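Local coordinates for CRISPR-associated protein, Cse2 family (Thermobifida fusca, PDB 4H79), which probably binds nucleic acid as a small subunit of Cascade, the CRISPR-associated surveillance complex of type I-E systems, at residues D22-E27 with I90-Y95; R68-A73 with K79-A84; L63-R68 with N86-A91; E30-R33 with A39-T42. All coordinates share one frame; numbering follows the deposited sequence.

Overall arrangement
From the N terminus, helix 16-33 carries segment 22-27 and then segment 30-33. Interaction 4 closes the first short turn of this part of the chain, where helix 37-49 folds back on the end of helix 16-33. Next come segments 63-68 and 68-73, which share Arg68. All three remaining contacts close on helix 80-99, in the order interaction 2, interaction 3, interaction 1. Interaction 2 therefore lies within interaction 3. Interaction 4 lies within the long span of interaction 1. Interactions 1 and 3 end together, sharing Ile90 and Ala91. The salt bridge from Glu27 to Arg68 ties helix 16-33 to the segments of interactions 2 and 3.

Interaction 1 (D22-E27 with I90-Y95)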
loop_
_atom_site.group_PDB
_atom_site.type_symbol
_atom_site.label_atom_id
_atom_site.label_comp_id
_atom_site.label_asym_id
_atom_site.label_seq_id
_atom_site.Cartn_x
_atom_site.Cartn_y
_atom_site.Cartn_z
ATOM N N ASP A 22 -2.803 0.020 -9.164
ATOM C CA ASP A 22 -1.544 0.012 -9.911
ATOM C C ASP A 22 -1.559 1.098 -11.033
ATOM O O ASP A 22 -0.564 1.820 -11.225
ATOM C CB ASP A 22 -1.356 -1.374 -10.570
ATOM C CG ASP A 22 -0.212 -1.379 -11.547
ATOM O OD1 ASP A 22 0.948 -1.005 -11.225
ATOM O OD2 ASP A 22 -0.478 -1.728 -12.688
ATOM N N GLN A 23 -2.652 1.144 -11.830
ATOM C CA GLN A 23 -2.773 2.078 -12.945
ATOM C C GLN A 23 -2.838 3.535 -12.388
ATOM O O GLN A 23 -2.165 4.436 -12.888
ATOM C CB GLN A 23 -4.029 1.681 -13.801
ATOM C CG GLN A 23 -4.250 2.489 -15.070
ATOM C CD GLN A 23 -2.981 2.597 -15.921
ATOM O OE1 GLN A 23 -2.289 1.592 -16.202
ATOM N NE2 GLN A 23 -2.657 3.829 -16.323
ATOM N N ARG A 24 -3.611 3.761 -11.323
ATOM C CA ARG A 24 -3.747 5.103 -10.792
ATOM C C ARG A 24 -2.396 5.608 -10.172
ATOM O O ARG A 24 -2.005 6.754 -10.373
ATOM C CB ARG A 24 -4.855 5.132 -9.728
ATOM C CG ARG A 24 -5.111 6.566 -9.213
ATOM C CD ARG A 24 -5.868 7.393 -10.286
ATOM N NE ARG A 24 -5.978 8.786 -9.826
ATOM C CZ ARG A 24 -5.262 9.800 -10.292
ATOM N NH1 ARG A 24 -4.431 9.612 -11.298
ATOM N NH2 ARG A 24 -5.405 11.013 -9.762
ATOM N N VAL A 25 -1.710 4.773 -9.379
ATOM C CA VAL A 25 -0.427 5.173 -8.753
ATOM C C VAL A 25 0.602 5.385 -9.883
ATOM O O VAL A 25 1.404 6.333 -9.804
ATOM C CB VAL A 25 0.079 4.063 -7.804
ATOM C CG1 VAL A 25 1.518 4.280 -7.417
ATOM C CG2 VAL A 25 -0.828 3.927 -6.580
ATOM N N ARG A 26 0.592 4.548 -10.936
ATOM C CA ARG A 26 1.570 4.757 -12.041
ATOM C C ARG A 26 1.375 6.152 -12.659
ATOM O O ARG A 26 2.365 6.815 -13.018
ATOM C CB ARG A 26 1.431 3.730 -13.186
ATOM C CG ARG A 26 1.957 2.343 -12.848
ATOM C CD ARG A 26 1.636 1.444 -14.074
ATOM N NE ARG A 26 2.005 0.069 -13.891
ATOM C CZ ARG A 26 3.082 -0.465 -14.465
ATOM N NH1 ARG A 26 3.849 0.321 -15.209
ATOM N NH2 ARG A 26 3.401 -1.761 -14.308
ATOM N N GLU A 27 0.103 6.553 -12.846
ATOM C CA GLU A 27 -0.228 7.858 -13.408
ATOM C C GLU A 27 0.300 8.960 -12.535
ATOM O O GLU A 27 0.964 9.880 -13.035
ATOM C CB GLU A 27 -1.764 8.039 -13.630
ATOM C CG GLU A 27 -2.221 7.232 -14.844
ATOM C CD GLU A 27 -3.717 6.932 -14.777
ATOM O OE1 GLU A 27 -4.375 7.430 -13.821
ATOM O OE2 GLU A 27 -4.235 6.215 -15.668
ATOM N N ILE A 90 -6.365 3.777 1.475
ATOM C CA ILE A 90 -5.161 3.543 2.314
ATOM C C ILE A 90 -3.895 3.374 1.434
ATOM O O ILE A 90 -2.823 3.960 1.731
ATOM C CB ILE A 90 -5.339 2.297 3.246
ATOM C CG1 ILE A 90 -6.497 2.549 4.224
ATOM C CG2 ILE A 90 -4.029 1.958 3.970
ATOM C CD1 ILE A 90 -7.021 1.284 4.932
ATOM N N ALA A 91 -4.021 2.550 0.374
ATOM C CA ALA A 91 -2.851 2.308 -0.478
ATOM C C ALA A 91 -2.332 3.607 -1.087
ATOM O O ALA A 91 -1.091 3.828 -1.125
ATOM C CB ALA A 91 -3.168 1.287 -1.572
ATOM N N LEU A 92 -3.235 4.420 -1.656
ATOM C CA LEU A 92 -2.828 5.710 -2.279
ATOM C C LEU A 92 -2.210 6.645 -1.275
ATOM O O LEU A 92 -1.216 7.337 -1.602
ATOM C CB LEU A 92 -4.036 6.424 -2.913
ATOM C CG LEU A 92 -4.196 6.201 -4.429
ATOM C CD1 LEU A 92 -3.064 6.830 -5.245
ATOM C CD2 LEU A 92 -4.232 4.775 -4.736
ATOM N N THR A 93 -2.785 6.676 -0.059
ATOM C CA THR A 93 -2.223 7.599 1.025
ATOM C C THR A 93 -0.850 7.118 1.401
ATOM O O THR A 93 0.105 7.921 1.556
ATOM C CB THR A 93 -3.155 7.536 2.265
ATOM O OG1 THR A 93 -4.461 8.008 1.842
ATOM C CG2 THR A 93 -2.627 8.442 3.394
ATOM N N LEU A 94 -0.690 5.782 1.594
ATOM C CA LEU A 94 0.657 5.241 1.905
ATOM C C LEU A 94 1.646 5.573 0.776
ATOM O O LEU A 94 2.801 5.974 1.025
ATOM C CB LEU A 94 0.627 3.695 2.137
ATOM C CG LEU A 94 -0.135 3.265 3.403
ATOM C CD1 LEU A 94 -0.298 1.768 3.418
ATOM C CD2 LEU A 94 0.651 3.739 4.674
ATOM N N TYR A 95 1.239 5.356 -0.466
ATOM C CA TYR A 95 2.155 5.687 -1.566
ATOM C C TYR A 95 2.594 7.179 -1.529
ATOM O O TYR A 95 3.783 7.514 -1.806
ATOM C CB TYR A 95 1.469 5.357 -2.961
ATOM C CG TYR A 95 2.337 5.941 -4.073
ATOM C CD1 TYR A 95 3.573 5.322 -4.410
ATOM C CD2 TYR A 95 1.947 7.134 -4.761
ATOM C CE1 TYR A 95 4.431 5.903 -5.358
ATOM C CE2 TYR A 95 2.761 7.680 -5.752
ATOM C CZ TYR A 95 4.000 7.060 -6.026
ATOM O OH TYR A 95 4.834 7.586 -6.998
#
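This is a buried apolar helix-helix contact in which Val25 of helix 16-33 packs against Leu92 and Tyr95 of helix 80-99. The two segments run roughly parallel, with axes 10.9 Å apart and crossing at -26°. Val25 serves both partners, one methyl for each. Its CG1 sits over the centre of the Tyr95 ring, 3.6 Å from the centroid and 5° off the ring normal. This is a CH-pi contact, made squarely to the face. Tyr95 CG lies anti to the backbone N (chi1 170°), which carries the ring across to Val25. The other methyl, Val25 CG2, rests against both Leu92 branches, 3.9 Å from CD1 and 4.0 Å from CD2. Leu92 also packs on Val21 and Ile28 of the same facing helix. Arg24 only skirts the contact with its CG; its guanidinium turns to Leu63 O, with a weak salt bridge to Glu27. An alanine in place of Tyr95 would probably leave Val25 CG1 facing a gap and Tyr167 without its edge-to-face partner. Between these two segments, cohesion comes from shape and from methyl-on-ring dispersion, not from polar bonds.

Interaction 2 (R68-A73 with K79-A84); sequences RFYADA and KDMEVA
Met81 fits its thioether between Phe69, Tyr70 and Ala73, and this is the close-packed part of the contact. The Met81 chain is bent at chi2 and chi3 (44° and 88°), which folds its tip back toward the 68-73 segment. Its SD lies 3.9 Å from Phe69 CE2 and 4.1 Å from Tyr70 CE1. Both are Met-aromatic contacts, approached obliquely. The methyl end goes further: Met81 CE reaches Ala73 CB at 3.9 Å and Tyr70 CD1 at 4.1 Å. Phe69 meets a second residue of the helix, its CZ standing 4.0 Å from Ala84 CB. The two rings also meet each other, the edge of Phe69 turned to Tyr70, with Phe69 CD2 3.7 Å above the centre of the Tyr70 face. Trp16 and Phe20 of helix 16-33 extend this aromatic cluster on the Phe69 side.

The Tyr70 side is looser. Tyr70 is exposed and gives up less surface to the helix than Phe69 does, and its hydroxyl is hydrogen-bonded to Glu85. Lys79, at the N-cap position of helix 80-99, is poorly ordered and lies away from the contact. The arrangement is a helix-loop-helix connection: short helix 67-71 and the start of helix 80-99, joined through residues 72-79, are pinned together by a methionine set among aromatic rings.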
loop_
_atom_site.group_PDB
_atom_site.type_symbol
_atom_site.label_atom_id
_atom_site.label_comp_id
_atom_site.label_asym_id
_atom_site.label_seq_id
_atom_site.Cartn_x
_atom_site.Cartn_y
_atom_site.Cartn_z
ATOM N N ARG A 68 -13.163 4.250 -13.655
ATOM C CA ARG A 68 -12.455 3.016 -14.059
ATOM C C ARG A 68 -12.461 1.998 -12.930
ATOM O O ARG A 68 -12.504 0.797 -13.186
ATOM C CB ARG A 68 -11.008 3.315 -14.505
ATOM C CG ARG A 68 -10.945 4.124 -15.819
ATOM C CD ARG A 68 -9.501 4.499 -16.131
ATOM N NE ARG A 68 -8.970 5.329 -15.040
ATOM C CZ ARG A 68 -7.687 5.662 -14.874
ATOM N NH1 ARG A 68 -6.767 5.241 -15.727
ATOM N NH2 ARG A 68 -7.308 6.426 -13.853
ATOM N N PHE A 69 -12.433 2.480 -11.687
ATOM C CA PHE A 69 -12.474 1.617 -10.483
ATOM C C PHE A 69 -13.793 0.852 -10.362
ATOM O O PHE A 69 -13.801 -0.363 -10.024
ATOM C CB PHE A 69 -12.204 2.476 -9.220
ATOM C CG PHE A 69 -12.316 1.724 -7.917
ATOM C CD1 PHE A 69 -11.271 0.909 -7.432
ATOM C CD2 PHE A 69 -13.434 1.865 -7.145
ATOM C CE1 PHE A 69 -11.399 0.244 -6.211
ATOM C CE2 PHE A 69 -13.568 1.208 -5.924
ATOM C CZ PHE A 69 -12.556 0.390 -5.455
ATOM N N TYR A 70 -14.913 1.553 -10.644
ATOM C CA TYR A 70 -16.274 0.972 -10.494
ATOM C C TYR A 70 -16.670 0.139 -11.702
ATOM O O TYR A 70 -17.469 -0.789 -11.580
ATOM C CB TYR A 70 -17.340 2.068 -10.230
ATOM C CG TYR A 70 -16.989 2.864 -8.975
ATOM C CD1 TYR A 70 -17.294 2.343 -7.713
ATOM C CD2 TYR A 70 -16.308 4.101 -9.044
ATOM C CE1 TYR A 70 -16.978 3.038 -6.572
ATOM C CE2 TYR A 70 -15.986 4.796 -7.876
ATOM C CZ TYR A 70 -16.326 4.224 -6.647
ATOM O OH TYR A 70 -16.052 4.827 -5.449
ATOM N N ALA A 71 -16.121 0.485 -12.873
ATOM C CA ALA A 71 -16.657 -0.043 -14.154
ATOM C C ALA A 71 -16.403 -1.545 -14.352
ATOM O O ALA A 71 -17.159 -2.205 -15.043
ATOM C CB ALA A 71 -16.093 0.734 -15.334
ATOM N N ASP A 72 -15.301 -2.050 -13.792
ATOM C CA ASP A 72 -14.974 -3.455 -13.933
ATOM C C ASP A 72 -15.309 -4.284 -12.673
ATOM O O ASP A 72 -15.066 -5.476 -12.657
ATOM C CB ASP A 72 -13.492 -3.625 -14.344
ATOM C CG ASP A 72 -13.306 -3.794 -15.846
ATOM O OD1 ASP A 72 -14.297 -3.812 -16.615
ATOM O OD2 ASP A 72 -12.139 -3.916 -16.265
ATOM N N ALA A 73 -15.882 -3.673 -11.633
ATOM C CA ALA A 73 -16.039 -4.370 -10.365
ATOM C C ALA A 73 -17.006 -5.555 -10.526
ATOM O O ALA A 73 -18.036 -5.436 -11.197
ATOM C CB ALA A 73 -16.520 -3.438 -9.274
ATOM N N LYS A 79 -20.997 -5.109 2.531
ATOM C CA LYS A 79 -20.173 -3.905 2.735
ATOM C C LYS A 79 -18.832 -3.947 2.010
ATOM O O LYS A 79 -17.895 -3.198 2.344
ATOM C CB LYS A 79 -20.007 -3.564 4.224
ATOM C CG LYS A 79 -21.317 -3.126 4.885
ATOM C CD LYS A 79 -21.186 -1.852 5.716
ATOM C CE LYS A 79 -22.548 -1.189 5.897
ATOM N NZ LYS A 79 -22.483 0.148 6.549
ATOM N N ASP A 80 -18.747 -4.813 1.000
ATOM C CA ASP A 80 -17.458 -5.086 0.371
ATOM C C ASP A 80 -16.951 -3.926 -0.525
ATOM O O ASP A 80 -15.702 -3.700 -0.630
ATOM C CB ASP A 80 -17.470 -6.432 -0.345
ATOM C CG ASP A 80 -17.185 -7.653 0.634
ATOM O OD1 ASP A 80 -17.147 -7.504 1.883
ATOM O OD2 ASP A 80 -16.987 -8.780 0.147
ATOM N N MET A 81 -17.885 -3.170 -1.134
ATOM C CA MET A 81 -17.480 -2.003 -1.927
ATOM C C MET A 81 -16.792 -0.977 -1.037
ATOM O O MET A 81 -15.774 -0.416 -1.437
ATOM C CB MET A 81 -18.659 -1.361 -2.720
ATOM C CG MET A 81 -18.239 -0.208 -3.638
ATOM S SD MET A 81 -16.715 -0.573 -4.569
ATOM C CE MET A 81 -17.380 -1.380 -6.026
ATOM N N GLU A 82 -17.337 -0.744 0.167
ATOM C CA GLU A 82 -16.778 0.240 1.110
ATOM C C GLU A 82 -15.374 -0.148 1.533
ATOM O O GLU A 82 -14.538 0.742 1.774
ATOM C CB GLU A 82 -17.621 0.277 2.379
ATOM C CG GLU A 82 -17.876 1.632 3.025
ATOM C CD GLU A 82 -19.223 1.665 3.761
ATOM O OE1 GLU A 82 -19.986 0.665 3.693
ATOM O OE2 GLU A 82 -19.530 2.696 4.400
ATOM N N VAL A 83 -15.151 -1.461 1.715
ATOM C CA VAL A 83 -13.849 -1.971 2.132
ATOM C C VAL A 83 -12.863 -1.795 0.960
ATOM O O VAL A 83 -11.744 -1.360 1.166
ATOM C CB VAL A 83 -13.904 -3.425 2.638
ATOM C CG1 VAL A 83 -12.503 -3.953 2.871
ATOM C CG2 VAL A 83 -14.722 -3.507 3.941
ATOM N N ALA A 84 -13.287 -2.121 -0.264
ATOM C CA ALA A 84 -12.443 -1.937 -1.456
ATOM C C ALA A 84 -12.066 -0.484 -1.663
ATOM O O ALA A 84 -10.904 -0.181 -1.976
ATOM C CB ALA A 84 -13.161 -2.462 -2.683
#

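Interaction 3 (L63-R68 with N86-A91); sequences LILDDR and NSAHIA
Asp66 OD2, one residue past the Leu65 side chain that packs on Ala88, accepts two bonds from Arg68. The backbone N of Arg68 reaches the anti lone pair of Asp66 OD2 at 2.9 Å, a capping bond at the N-cap of helix 67-71. Arg68 NE comes to the syn side of the same oxygen, Asp66 OD2, at 3.0 Å and nearly straight (173°). Arg68 NH2 takes the syn lone pair of Asp66 OD1 at 2.9 Å. The guanidinium thus grips the carboxylate side-on with two nitrogens, and Asp66 CG lies in its plane. Another nitrogen, Arg68 NH1, pairs with Glu27 on helix 16-33.

The contact with helix 80-99 itself is apolar. Leu65 CD2 meets Ala88 CB at 3.7 Å. Ile64 lies across the His89 side chain: CG1 anti to the carbonyl carbon (chi1 -58°) sends CD1 to the imidazole, while CG2 rests 4.1 Å from Ala88 O. The modelled approach of Ile64 CD1 to His89 ND1 is too short to trust in detail. An alanine here instead of Ile64 would probably leave the His89 ring without its neighbour and open a gap toward Leu46. His89 ND1 has no polar partner in the model. The sound chemistry is therefore divided: apolar packing of Leu65 on Ala88 holds the helix, while the Asp66-Arg68 grip fixes the turn beside it.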
loop_
_atom_site.group_PDB
_atom_site.type_symbol
_atom_site.label_atom_id
_atom_site.label_comp_id
_atom_site.label_asym_id
_atom_site.label_seq_id
_atom_site.Cartn_x
_atom_site.Cartn_y
_atom_site.Cartn_z
ATOM N N LEU A 63 -9.943 12.269 -6.525
ATOM C CA LEU A 63 -8.495 12.152 -6.790
ATOM C C LEU A 63 -8.057 10.701 -6.761
ATOM O O LEU A 63 -7.234 10.266 -7.561
ATOM C CB LEU A 63 -7.644 12.879 -5.728
ATOM C CG LEU A 63 -7.746 14.367 -5.403
ATOM C CD1 LEU A 63 -7.004 14.677 -4.103
ATOM C CD2 LEU A 63 -7.172 15.157 -6.570
ATOM N N ILE A 64 -8.579 9.964 -5.791
ATOM C CA ILE A 64 -8.191 8.593 -5.631
ATOM C C ILE A 64 -8.929 7.755 -6.679
ATOM O O ILE A 64 -8.278 7.064 -7.478
ATOM C CB ILE A 64 -8.507 8.113 -4.202
ATOM C CG1 ILE A 64 -7.796 8.978 -3.179
ATOM C CG2 ILE A 64 -8.086 6.664 -3.986
ATOM C CD1 ILE A 64 -8.270 8.706 -1.774
ATOM N N LEU A 65 -10.270 7.854 -6.695
ATOM C CA LEU A 65 -11.161 6.854 -7.338
ATOM C C LEU A 65 -12.002 7.464 -8.457
ATOM O O LEU A 65 -12.742 8.389 -8.235
ATOM C CB LEU A 65 -12.107 6.216 -6.308
ATOM C CG LEU A 65 -11.524 5.391 -5.164
ATOM C CD1 LEU A 65 -12.657 4.870 -4.299
ATOM C CD2 LEU A 65 -10.755 4.228 -5.762
ATOM N N ASP A 66 -11.855 6.955 -9.664
ATOM C CA ASP A 66 -12.676 7.434 -10.798
ATOM C C ASP A 66 -13.450 6.255 -11.370
ATOM O O ASP A 66 -13.368 5.124 -10.849
ATOM C CB ASP A 66 -11.824 8.131 -11.879
ATOM C CG ASP A 66 -10.744 7.209 -12.463
ATOM O OD1 ASP A 66 -9.560 7.536 -12.327
ATOM O OD2 ASP A 66 -11.046 6.147 -13.034
ATOM N N ASP A 67 -14.160 6.508 -12.468
ATOM C CA ASP A 67 -15.159 5.516 -12.973
ATOM C C ASP A 67 -14.473 4.205 -13.368
ATOM O O ASP A 67 -15.125 3.147 -13.379
ATOM C CB ASP A 67 -15.965 6.102 -14.152
ATOM C CG ASP A 67 -15.075 6.809 -15.171
ATOM O OD1 ASP A 67 -14.285 7.724 -14.818
ATOM O OD2 ASP A 67 -15.172 6.443 -16.341
ATOM N N ARG A 68 -13.163 4.250 -13.655
ATOM C CA ARG A 68 -12.455 3.016 -14.059
ATOM C C ARG A 68 -12.461 1.998 -12.930
ATOM O O ARG A 68 -12.504 0.797 -13.186
ATOM C CB ARG A 68 -11.008 3.315 -14.505
ATOM C CG ARG A 68 -10.945 4.124 -15.819
ATOM C CD ARG A 68 -9.501 4.499 -16.131
ATOM N NE ARG A 68 -8.970 5.329 -15.040
ATOM C CZ ARG A 68 -7.687 5.662 -14.874
ATOM N NH1 ARG A 68 -6.767 5.241 -15.727
ATOM N NH2 ARG A 68 -7.308 6.426 -13.853
ATOM N N ASN A 86 -12.026 1.858 0.722
ATOM C CA ASN A 86 -11.092 2.128 1.809
ATOM C C ASN A 86 -9.663 1.553 1.596
ATOM O O ASN A 86 -8.633 2.211 1.891
ATOM C CB ASN A 86 -11.696 1.673 3.142
ATOM C CG ASN A 86 -10.941 2.244 4.329
ATOM O OD1 ASN A 86 -10.425 3.395 4.304
ATOM N ND2 ASN A 86 -10.834 1.438 5.371
ATOM N N SER A 87 -9.592 0.347 1.056
ATOM C CA SER A 87 -8.304 -0.264 0.720
ATOM C C SER A 87 -7.541 0.544 -0.306
ATOM O O SER A 87 -6.328 0.725 -0.140
ATOM C CB SER A 87 -8.489 -1.701 0.238
ATOM O OG SER A 87 -9.135 -2.473 1.251
ATOM N N ALA A 88 -8.223 0.997 -1.362
ATOM C CA ALA A 88 -7.607 1.888 -2.375
ATOM C C ALA A 88 -7.166 3.198 -1.748
ATOM O O ALA A 88 -6.049 3.716 -2.024
ATOM C CB ALA A 88 -8.578 2.203 -3.511
ATOM N N HIS A 89 -8.018 3.731 -0.884
ATOM C CA HIS A 89 -7.688 5.007 -0.192
ATOM C C HIS A 89 -6.432 4.871 0.683
ATOM O O HIS A 89 -5.490 5.753 0.655
ATOM C CB HIS A 89 -8.901 5.405 0.676
ATOM C CG HIS A 89 -8.688 6.681 1.446
ATOM N ND1 HIS A 89 -7.944 7.697 0.954
ATOM C CD2 HIS A 89 -9.129 7.087 2.699
ATOM C CE1 HIS A 89 -7.915 8.705 1.830
ATOM N NE2 HIS A 89 -8.648 8.341 2.900
ATOM N N ILE A 90 -6.365 3.777 1.475
ATOM C CA ILE A 90 -5.161 3.543 2.314
ATOM C C ILE A 90 -3.895 3.374 1.434
ATOM O O ILE A 90 -2.823 3.960 1.731
ATOM C CB ILE A 90 -5.339 2.297 3.246
ATOM C CG1 ILE A 90 -6.497 2.549 4.224
ATOM C CG2 ILE A 90 -4.029 1.958 3.970
ATOM C CD1 ILE A 90 -7.021 1.284 4.932
ATOM N N ALA A 91 -4.021 2.550 0.374
ATOM C CA ALA A 91 -2.851 2.308 -0.478
ATOM C C ALA A 91 -2.332 3.607 -1.087
ATOM O O ALA A 91 -1.091 3.828 -1.125
ATOM C CB ALA A 91 -3.168 1.287 -1.572
#

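Interaction 4 (E30-R33 with A39-T42)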
loop_
_atom_site.group_PDB
_atom_site.type_symbol
_atom_site.label_atom_id
_atom_site.label_comp_id
_atom_site.label_asym_id
_atom_site.label_seq_id
_atom_site.Cartn_x
_atom_site.Cartn_y
_atom_site.Cartn_z
ATOM N N GLU A 30 4.227 8.970 -12.482
ATOM C CA GLU A 30 4.880 9.545 -13.692
ATOM C C GLU A 30 4.720 11.081 -13.682
ATOM O O GLU A 30 5.654 11.835 -14.005
ATOM C CB GLU A 30 4.207 8.890 -14.928
ATOM C CG GLU A 30 4.629 9.458 -16.245
ATOM C CD GLU A 30 6.102 9.188 -16.539
ATOM O OE1 GLU A 30 6.805 8.493 -15.727
ATOM O OE2 GLU A 30 6.538 9.669 -17.590
ATOM N N GLY A 31 3.535 11.559 -13.285
ATOM C CA GLY A 31 3.288 13.028 -13.156
ATOM C C GLY A 31 4.274 13.622 -12.104
ATOM O O GLY A 31 4.862 14.685 -12.334
ATOM N N TYR A 32 4.520 12.931 -10.986
ATOM C CA TYR A 32 5.441 13.456 -9.962
ATOM C C TYR A 32 6.855 13.508 -10.482
ATOM O O TYR A 32 7.596 14.447 -10.174
ATOM C CB TYR A 32 5.426 12.575 -8.683
ATOM C CG TYR A 32 6.162 13.153 -7.496
ATOM C CD1 TYR A 32 5.705 14.316 -6.885
ATOM C CD2 TYR A 32 7.295 12.507 -6.940
ATOM C CE1 TYR A 32 6.341 14.858 -5.794
ATOM C CE2 TYR A 32 7.934 13.034 -5.808
ATOM C CZ TYR A 32 7.450 14.215 -5.238
ATOM O OH TYR A 32 8.030 14.822 -4.129
ATOM N N ARG A 33 7.232 12.472 -11.236
ATOM C CA ARG A 33 8.523 12.393 -11.927
ATOM C C ARG A 33 8.765 13.601 -12.847
ATOM O O ARG A 33 9.874 14.172 -12.850
ATOM C CB ARG A 33 8.651 11.095 -12.755
ATOM C CG ARG A 33 10.071 10.935 -13.295
ATOM C CD ARG A 33 10.242 9.672 -14.147
ATOM N NE ARG A 33 9.475 9.758 -15.405
ATOM C CZ ARG A 33 9.894 10.366 -16.523
ATOM N NH1 ARG A 33 11.105 10.942 -16.570
ATOM N NH2 ARG A 33 9.111 10.381 -17.621
ATOM N N ALA A 39 -0.085 16.405 -10.031
ATOM C CA ALA A 39 0.459 15.205 -9.341
ATOM C C ALA A 39 1.064 15.630 -7.982
ATOM O O ALA A 39 0.814 14.970 -6.945
ATOM C CB ALA A 39 1.536 14.540 -10.235
ATOM N N VAL A 40 1.854 16.708 -7.966
ATOM C CA VAL A 40 2.446 17.197 -6.724
ATOM C C VAL A 40 1.345 17.535 -5.672
ATOM O O VAL A 40 1.444 17.140 -4.495
ATOM C CB VAL A 40 3.325 18.446 -7.000
ATOM C CG1 VAL A 40 3.742 19.148 -5.698
ATOM C CG2 VAL A 40 4.589 18.046 -7.800
ATOM N N ALA A 41 0.321 18.273 -6.091
ATOM C CA ALA A 41 -0.799 18.676 -5.186
ATOM C C ALA A 41 -1.576 17.471 -4.729
ATOM O O ALA A 41 -1.969 17.406 -3.576
ATOM C CB ALA A 41 -1.789 19.643 -5.898
ATOM N N THR A 42 -1.836 16.510 -5.642
ATOM C CA THR A 42 -2.573 15.330 -5.276
ATOM C C THR A 42 -1.883 14.492 -4.187
ATOM O O THR A 42 -2.516 14.093 -3.186
ATOM C CB THR A 42 -2.811 14.419 -6.516
ATOM O OG1 THR A 42 -3.656 15.148 -7.407
ATOM C CG2 THR A 42 -3.479 13.076 -6.116
#
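The contact belongs to a helix-loop-helix connection: Gly31 and Tyr32, near the end of helix 16-33, meet Ala39 and Val40, near the start of helix 37-49. The backbones come very close, with Gly31 CA and Ala39 CA 5.2 Å apart. Ala39 supplies the methyl that touches. Its CB presses on the main chain itself, 3.4 Å from Gly31 C and 3.5 Å from Tyr32 N. Gly31 has no side chain, and a beta carbon on it would clash with Ala39 CB, so the approach depends on the bare backbone there.

Beside this point Tyr32 and Val40 pack at about a right angle. Val40 CG2 lies 4.0 Å from Tyr32 CD1, meeting the ring obliquely. The Tyr32 CG lies anti to its own nitrogen (chi1 -170°), a torsion that turns the ring alongside Val40. Other parts of the chain hold the ring as well: its hydroxyl is hydrogen-bonded to Ser101 N, and Arg103 makes a cation-pi contact with the ring.

Within helix 16-33, Arg33 grips Glu30 side-on. Arg33 NE reaches Glu30 OE1 at 3.0 Å, from above the carboxylate plane, and Arg33 NH2 reaches Glu30 OE2 at 2.7 Å. The arrangement is a helix-loop-helix turn in which an alanine methyl sits against a glycine; here it joins the first two helices of an all-helical fold.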